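Local coordinates for protein glutamyl-tRNA(Gln) amidotransferase subunit B, mitochondrial (Saccharomyces cerevisiae, PDB 4N0H) that serves as the GatB-family subunit of a three-chain mitochondrial amidotransferase assembly, its chain built on the GatB/GatE catalytic domain, at residues 51-56 with 164-169; 70-75 with 302-307; 227-230 with 234-237. All blocks are in the same frame, centred on the assembly; numbering follows the deposited sequence.

Contact 1: 51-56 with 164-169; sequences YYDIAL and RSNVPL
Ser165 and Asn166 face Asp53 and Tyr52 as the two central residues of a type II beta turn, Arg164 to Val167, which meets a type I turn, Tyr52 to Ala55, in the GatB/GatE domain. The four residues that touch are buried, and polar groups rather than oily ones join them. At Ser165 the link is a single water, which donates to Asp53 O at 2.9 Å and lies beside the serine hydroxyl, although its very short distance to OG leaves that half of the bridge doubtful. Asn166 follows with the positive phi expected at the third position of a type II turn, and its CB aims at the 51-56 loop. Asn166 ND2 donates to Asp53 OD1 over 3.0 Å, with an N-H...O angle of 145°. The carboxylate oxygen is met nearly end-on along its C-O bond but stands somewhat out of the amide plane, and the two flat groups are turned 65° apart. Tyr52, its CG swung anti to the backbone N (chi1 171°), brings the rim of its ring to the same amide: Tyr52 CE2 is 3.6 Å from Asn166 ND2, close to the plane of the ring. The far ends of the amide and the carboxylate are held as well. Asn166 OD1 accepts from Gln142 NE2 and Phe31 N, which fixes the amide rotation, while Asp53 OD2 takes Ser34 OG, Ser50 N and a salt bridge from Lys29, whose NZ also reaches Ser165 O. Next to Tyr52 in sequence, Tyr51 faces the partner chains: its ring meets Trp135 of subunit F edge-to-face and stacks on an aromatic side chain of the third chain. Past Asn166 the chain straightens into strand 168-174, and the turn is closed by Val167 N bonding to Arg164 O at 3.2 Å.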
loop_
_atom_site.group_PDB
_atom_site.type_symbol
_atom_site.label_atom_id
_atom_site.label_comp_id
_atom_site.label_asym_id
_atom_site.label_seq_id
_atom_site.Cartn_x
_atom_site.Cartn_y
_atom_site.Cartn_z
ATOM N N TYR B 51 12.073 10.050 -8.270
ATOM C CA TYR B 51 10.678 9.805 -8.597
ATOM C C TYR B 51 9.877 9.615 -7.313
ATOM O O TYR B 51 8.760 10.122 -7.185
ATOM C CB TYR B 51 10.530 8.568 -9.492
ATOM C CG TYR B 51 11.245 8.656 -10.827
ATOM C CD1 TYR B 51 11.356 9.867 -11.511
ATOM C CD2 TYR B 51 11.808 7.527 -11.403
ATOM C CE1 TYR B 51 12.009 9.940 -12.736
ATOM C CE2 TYR B 51 12.463 7.587 -12.614
ATOM C CZ TYR B 51 12.562 8.790 -13.279
ATOM O OH TYR B 51 13.216 8.826 -14.489
ATOM N N TYR B 52 10.453 8.889 -6.357
ATOM C CA TYR B 52 9.778 8.652 -5.080
ATOM C C TYR B 52 9.587 9.933 -4.270
ATOM O O TYR B 52 8.538 10.126 -3.659
ATOM C CB TYR B 52 10.525 7.619 -4.228
ATOM C CG TYR B 52 9.978 7.517 -2.821
ATOM C CD1 TYR B 52 8.853 6.749 -2.546
ATOM C CD2 TYR B 52 10.575 8.208 -1.772
ATOM C CE1 TYR B 52 8.338 6.669 -1.259
ATOM C CE2 TYR B 52 10.069 8.139 -0.490
ATOM C CZ TYR B 52 8.958 7.364 -0.237
ATOM O OH TYR B 52 8.466 7.296 1.046
ATOM N N ASP B 53 10.601 10.795 -4.252
ATOM C CA ASP B 53 10.528 12.040 -3.482
ATOM C C ASP B 53 9.368 12.922 -3.961
ATOM O O ASP B 53 8.775 13.665 -3.181
ATOM C CB ASP B 53 11.842 12.824 -3.569
ATOM C CG ASP B 53 12.995 12.127 -2.868
ATOM O OD1 ASP B 53 12.749 11.246 -2.015
ATOM O OD2 ASP B 53 14.158 12.465 -3.174
ATOM N N ILE B 54 9.053 12.833 -5.249
ATOM C CA ILE B 54 7.972 13.622 -5.833
ATOM C C ILE B 54 6.647 12.844 -5.737
ATOM O O ILE B 54 5.589 13.314 -6.178
ATOM C CB ILE B 54 8.320 14.033 -7.289
ATOM C CG1 ILE B 54 9.733 14.619 -7.343
ATOM C CG2 ILE B 54 7.329 15.055 -7.851
ATOM C CD1 ILE B 54 9.897 15.871 -6.506
ATOM N N ALA B 55 6.720 11.659 -5.135
ATOM C CA ALA B 55 5.558 10.783 -4.951
ATOM C C ALA B 55 4.836 10.459 -6.261
ATOM O O ALA B 55 3.608 10.423 -6.313
ATOM C CB ALA B 55 4.588 11.369 -3.924
ATOM N N LEU B 56 5.609 10.228 -7.317
ATOM C CA LEU B 56 5.044 9.842 -8.610
ATOM C C LEU B 56 4.239 8.552 -8.453
ATOM O O LEU B 56 4.605 7.697 -7.652
ATOM C CB LEU B 56 6.163 9.645 -9.633
ATOM C CG LEU B 56 6.489 10.822 -10.560
ATOM C CD1 LEU B 56 6.302 12.160 -9.875
ATOM C CD2 LEU B 56 7.899 10.701 -11.115
ATOM N N ARG B 164 14.302 18.756 0.729
ATOM C CA ARG B 164 14.404 18.310 2.115
ATOM C C ARG B 164 13.397 17.203 2.442
ATOM O O ARG B 164 13.495 16.554 3.479
ATOM C CB ARG B 164 14.225 19.490 3.075
ATOM C CG ARG B 164 14.638 19.194 4.510
ATOM C CD ARG B 164 14.241 20.322 5.449
ATOM N NE ARG B 164 12.800 20.350 5.695
ATOM C CZ ARG B 164 12.181 21.313 6.371
ATOM N NH1 ARG B 164 10.868 21.261 6.554
ATOM N NH2 ARG B 164 12.878 22.332 6.864
ATOM N N SER B 165 12.430 16.990 1.558
ATOM C CA SER B 165 11.455 15.930 1.772
ATOM C C SER B 165 12.174 14.592 1.738
ATOM O O SER B 165 13.030 14.375 0.882
ATOM C CB SER B 165 10.365 15.970 0.706
ATOM O OG SER B 165 9.304 15.094 1.045
ATOM N N ASN B 166 11.847 13.726 2.696
ATOM C CA ASN B 166 12.404 12.374 2.776
ATOM C C ASN B 166 13.829 12.319 3.355
ATOM O O ASN B 166 14.470 11.270 3.361
ATOM C CB ASN B 166 12.302 11.669 1.414
ATOM C CG ASN B 166 12.565 10.188 1.499
ATOM O OD1 ASN B 166 12.216 9.538 2.484
ATOM N ND2 ASN B 166 13.188 9.645 0.466
ATOM N N VAL B 167 14.315 13.452 3.856
ATOM C CA VAL B 167 15.560 13.483 4.627
ATOM C C VAL B 167 15.333 12.738 5.951
ATOM O O VAL B 167 14.275 12.881 6.561
ATOM C CB VAL B 167 16.009 14.944 4.885
ATOM C CG1 VAL B 167 17.036 15.042 6.023
ATOM C CG2 VAL B 167 16.550 15.571 3.594
ATOM N N PRO B 168 16.311 11.926 6.392
ATOM C CA PRO B 168 16.090 11.154 7.621
ATOM C C PRO B 168 16.169 12.011 8.881
ATOM O O PRO B 168 17.047 12.865 8.999
ATOM C CB PRO B 168 17.243 10.136 7.628
ATOM C CG PRO B 168 17.944 10.286 6.313
ATOM C CD PRO B 168 17.630 11.653 5.801
ATOM N N LEU B 169 15.244 11.774 9.805
ATOM C CA LEU B 169 15.253 12.415 11.112
ATOM C C LEU B 169 15.252 11.344 12.192
ATOM O O LEU B 169 14.744 10.239 11.981
ATOM C CB LEU B 169 14.002 13.281 11.303
ATOM C CG LEU B 169 13.701 14.395 10.300
ATOM C CD1 LEU B 169 12.341 15.025 10.582
ATOM C CD2 LEU B 169 14.785 15.432 10.376
HETATM O O HOH W 1 9.287 13.107 -0.347
#

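Contact 2: 70-75 with 302-307; sequences FAMKLS and SGVRGL
Ala71 O, one turn back from Ser75 on helix 65-78, is gripped twice by that residue: Ser75 N gives it the regular helical bond at 3.0 Å, and Ser75 OG donates to it at 2.8 Å from the other face of the carbonyl plane. With its hydroxyl folded back in this way, Ser75 keeps its polarity inside its own helix, while neighbouring Met72 and Lys73 meet the end of helix 298-306. Val304 fits as a knob into the hole formed by Leu69, Met72, Lys73 and Leu76. Val304 CG1 lies 3.9 Å from Met72 CB and 3.7 Å from Lys73 CG, and CG2 also leans toward the methionine CB. The lysine chain runs across Val304 at about a right angle, then bends at chi3 (74°), and Lys73 CE passes 3.8 Å from Leu307 CD2. From there NZ goes on to bond Leu198 O. Tyr112 of subunit F packs on Val304 and Leu307. Lys73 therefore plays two roles, giving its methylenes to an apolar helix-helix seam and its ammonium to a carbonyl beyond it. Every contact across the seam is carbon to carbon, so van der Waals packing joins these segments.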
loop_
_atom_site.group_PDB
_atom_site.type_symbol
_atom_site.label_atom_id
_atom_site.label_comp_id
_atom_site.label_asym_id
_atom_site.label_seq_id
_atom_site.Cartn_x
_atom_site.Cartn_y
_atom_site.Cartn_z
ATOM N N PHE B 70 22.940 4.566 12.205
ATOM C CA PHE B 70 23.004 5.809 12.960
ATOM C C PHE B 70 22.122 5.710 14.197
ATOM O O PHE B 70 22.532 6.092 15.288
ATOM C CB PHE B 70 22.576 7.008 12.101
ATOM C CG PHE B 70 23.649 7.516 11.171
ATOM C CD1 PHE B 70 24.728 6.720 10.823
ATOM C CD2 PHE B 70 23.572 8.797 10.643
ATOM C CE1 PHE B 70 25.711 7.188 9.962
ATOM C CE2 PHE B 70 24.552 9.277 9.779
ATOM C CZ PHE B 70 25.622 8.471 9.441
ATOM N N ALA B 71 20.914 5.179 14.029
ATOM C CA ALA B 71 20.008 5.017 15.163
ATOM C C ALA B 71 20.555 4.020 16.198
ATOM O O ALA B 71 20.323 4.166 17.401
ATOM C CB ALA B 71 18.628 4.607 14.696
ATOM N N MET B 72 21.268 3.002 15.724
ATOM C CA MET B 72 21.931 2.056 16.623
ATOM C C MET B 72 22.970 2.751 17.503
ATOM O O MET B 72 22.996 2.559 18.718
ATOM C CB MET B 72 22.596 0.933 15.827
ATOM C CG MET B 72 21.761 -0.332 15.740
ATOM S SD MET B 72 21.454 -0.999 17.387
ATOM C CE MET B 72 20.666 -2.542 16.971
ATOM N N LYS B 73 23.819 3.563 16.881
ATOM C CA LYS B 73 24.879 4.255 17.607
ATOM C C LYS B 73 24.305 5.163 18.691
ATOM O O LYS B 73 24.823 5.215 19.812
ATOM C CB LYS B 73 25.777 5.043 16.649
ATOM C CG LYS B 73 26.452 4.177 15.596
ATOM C CD LYS B 73 27.345 4.990 14.669
ATOM C CE LYS B 73 28.622 5.416 15.365
ATOM N NZ LYS B 73 29.503 6.228 14.476
ATOM N N LEU B 74 23.218 5.856 18.366
ATOM C CA LEU B 74 22.573 6.730 19.338
ATOM C C LEU B 74 21.952 5.937 20.491
ATOM O O LEU B 74 22.094 6.317 21.648
ATOM C CB LEU B 74 21.513 7.608 18.669
ATOM C CG LEU B 74 20.799 8.554 19.631
ATOM C CD1 LEU B 74 21.799 9.498 20.313
ATOM C CD2 LEU B 74 19.718 9.333 18.907
ATOM N N SER B 75 21.263 4.843 20.170
ATOM C CA SER B 75 20.632 4.005 21.191
ATOM C C SER B 75 21.674 3.469 22.166
ATOM O O SER B 75 21.463 3.467 23.375
ATOM C CB SER B 75 19.886 2.832 20.551
ATOM O OG SER B 75 18.929 3.279 19.607
ATOM N N SER B 302 26.190 -5.988 19.402
ATOM C CA SER B 302 27.614 -6.140 19.694
ATOM C C SER B 302 28.490 -5.601 18.563
ATOM O O SER B 302 29.546 -5.032 18.813
ATOM C CB SER B 302 27.962 -7.602 19.996
ATOM O OG SER B 302 27.361 -8.471 19.049
ATOM N N GLY B 303 28.043 -5.774 17.322
ATOM C CA GLY B 303 28.788 -5.290 16.172
ATOM C C GLY B 303 28.974 -3.783 16.175
ATOM O O GLY B 303 30.098 -3.283 16.076
ATOM N N VAL B 304 27.866 -3.056 16.293
ATOM C CA VAL B 304 27.892 -1.593 16.316
ATOM C C VAL B 304 28.612 -1.073 17.565
ATOM O O VAL B 304 29.236 -0.011 17.536
ATOM C CB VAL B 304 26.455 -1.006 16.201
ATOM C CG1 VAL B 304 26.457 0.510 16.341
ATOM C CG2 VAL B 304 25.829 -1.410 14.872
ATOM N N ARG B 305 28.528 -1.828 18.658
ATOM C CA ARG B 305 29.207 -1.455 19.899
ATOM C C ARG B 305 30.707 -1.287 19.683
ATOM O O ARG B 305 31.326 -0.371 20.229
ATOM C CB ARG B 305 28.956 -2.500 20.991
ATOM C CG ARG B 305 28.275 -1.945 22.231
ATOM C CD ARG B 305 27.942 -3.039 23.237
ATOM N NE ARG B 305 26.948 -2.583 24.206
ATOM C CZ ARG B 305 25.885 -3.290 24.574
ATOM N NH1 ARG B 305 25.680 -4.494 24.061
ATOM N NH2 ARG B 305 25.025 -2.797 25.454
ATOM N N GLY B 306 31.284 -2.169 18.877
ATOM C CA GLY B 306 32.710 -2.122 18.607
ATOM C C GLY B 306 33.125 -0.944 17.748
ATOM O O GLY B 306 34.293 -0.557 17.729
ATOM N N LEU B 307 32.165 -0.363 17.039
ATOM C CA LEU B 307 32.454 0.727 16.117
ATOM C C LEU B 307 32.186 2.095 16.766
ATOM O O LEU B 307 32.384 3.143 16.152
ATOM C CB LEU B 307 31.701 0.496 14.791
ATOM C CG LEU B 307 30.624 1.351 14.114
ATOM C CD1 LEU B 307 30.037 0.559 12.940
ATOM C CD2 LEU B 307 29.501 1.784 15.042
#

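Contact 3: 227-230 with 234-237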
loop_
_atom_site.group_PDB
_atom_site.type_symbol
_atom_site.label_atom_id
_atom_site.label_comp_id
_atom_site.label_asym_id
_atom_site.label_seq_id
_atom_site.Cartn_x
_atom_site.Cartn_y
_atom_site.Cartn_z
ATOM N N LYS B 227 5.691 25.161 20.800
ATOM C CA LYS B 227 6.194 24.841 19.466
ATOM C C LYS B 227 6.879 26.035 18.803
ATOM O O LYS B 227 6.776 27.167 19.276
ATOM C CB LYS B 227 5.056 24.337 18.575
ATOM C CG LYS B 227 4.294 23.146 19.136
ATOM C CD LYS B 227 5.163 21.901 19.191
ATOM C CE LYS B 227 4.362 20.689 19.642
ATOM N NZ LYS B 227 3.219 20.411 18.731
ATOM N N ASN B 228 7.577 25.762 17.704
ATOM C CA ASN B 228 8.263 26.793 16.924
ATOM C C ASN B 228 9.260 27.627 17.726
ATOM O O ASN B 228 9.116 28.844 17.852
ATOM C CB ASN B 228 7.258 27.688 16.192
ATOM C CG ASN B 228 6.459 26.928 15.147
ATOM O OD1 ASN B 228 6.938 26.682 14.039
ATOM N ND2 ASN B 228 5.234 26.549 15.497
ATOM N N LEU B 229 10.270 26.952 18.261
ATOM C CA LEU B 229 11.358 27.603 18.981
ATOM C C LEU B 229 12.636 27.440 18.163
ATOM O O LEU B 229 13.145 26.331 18.018
ATOM C CB LEU B 229 11.509 26.979 20.368
ATOM C CG LEU B 229 10.207 26.945 21.173
ATOM C CD1 LEU B 229 10.304 25.985 22.349
ATOM C CD2 LEU B 229 9.846 28.341 21.649
ATOM N N PRO B 230 13.155 28.551 17.619
ATOM C CA PRO B 230 14.215 28.535 16.603
ATOM C C PRO B 230 15.635 28.401 17.154
ATOM O O PRO B 230 16.515 27.928 16.436
ATOM C CB PRO B 230 14.053 29.894 15.904
ATOM C CG PRO B 230 12.970 30.648 16.677
ATOM C CD PRO B 230 12.755 29.924 17.959
ATOM N N SER B 234 15.506 31.088 22.686
ATOM C CA SER B 234 14.052 31.189 22.604
ATOM C C SER B 234 13.364 30.079 23.392
ATOM O O SER B 234 12.242 30.249 23.868
ATOM C CB SER B 234 13.597 31.139 21.146
ATOM O OG SER B 234 14.332 32.049 20.349
ATOM N N ILE B 235 14.037 28.941 23.515
ATOM C CA ILE B 235 13.499 27.820 24.272
ATOM C C ILE B 235 13.500 28.171 25.755
ATOM O O ILE B 235 12.494 28.014 26.446
ATOM C CB ILE B 235 14.332 26.547 24.054
ATOM C CG1 ILE B 235 14.778 26.441 22.596
ATOM C CG2 ILE B 235 13.538 25.317 24.451
ATOM C CD1 ILE B 235 15.546 25.176 22.278
ATOM N N ILE B 236 14.642 28.660 26.226
ATOM C CA ILE B 236 14.806 29.067 27.617
ATOM C C ILE B 236 13.810 30.158 28.013
ATOM O O ILE B 236 13.224 30.111 29.095
ATOM C CB ILE B 236 16.244 29.558 27.884
ATOM C CG1 ILE B 236 17.254 28.452 27.565
ATOM C CG2 ILE B 236 16.401 30.019 29.323
ATOM C CD1 ILE B 236 17.023 27.168 28.333
ATOM N N ASN B 237 13.612 31.130 27.128
ATOM C CA ASN B 237 12.705 32.243 27.405
ATOM C C ASN B 237 11.235 31.833 27.408
ATOM O O ASN B 237 10.463 32.275 28.260
ATOM C CB ASN B 237 12.931 33.391 26.418
ATOM C CG ASN B 237 14.303 34.020 26.563
ATOM O OD1 ASN B 237 14.999 33.796 27.553
ATOM N ND2 ASN B 237 14.696 34.820 25.578
#
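Leu229 lies against Ser234 and Ile235 through its CB and both methyls, pointing from the loop toward the helix. The stem comes first: Leu229 CB is 4.0 Å from Ile235 CG1. CG stands anti to the carbonyl carbon (chi1 -53°); beyond it one methyl meets a side chain and the other a backbone oxygen. Leu229 CD1 rests 3.9 Å from Ile235 CG2, and Leu229 CD2 sits 3.8 Å from Ser234 O, a methyl in van der Waals contact with a helical carbonyl oxygen. The leucine and isoleucine chains cross obliquely, so the branches touch at separate points and do not run side by side. The loop is the first connection of a beta-alpha-beta crossover: strand 224-226 leads through it into helix 232-248, and the chain later returns in strand 262-264, parallel to 224-226. Leu229 and Ile235 both reach Val214 of strand 210-218, and Ile235 also touches Val212 there and Ile188 of helix 181-197, so the pair belongs to the layer between sheet and helices. Trp266 touches both Leu229 and Ser234. Next along the loop, Pro230 stands at the more exposed border of the contact. Its ring meets the serine chiefly through CD: Pro230 CD is 3.5 Å from Ser234 CB and 3.6 Å from Ser234 OG, the hydroxyl lying beside the serine's own backbone N (chi1 -50°).

Contact 1 and contact 2 interleave along the chain, since 70-75 follows 51-56 and 302-307 comes long after 164-169; contact 3 falls after contact 1 has closed and within the long loop that contact 2 closes. Their centres lie 26 to 31 Å apart, and none touches another. The large mixed sheet ties them together: strand 168-174 leaves contact 1, helix 65-78 of contact 2 packs on strands 102-120 and 130-142, and contact 3 lies against strand 210-218. Contacts 2 and 3 sit on opposite sides of the chain's centre. Subunit F reaches contacts 1 and 2, whereas no other chain touches contact 3, which is internal to this subunit.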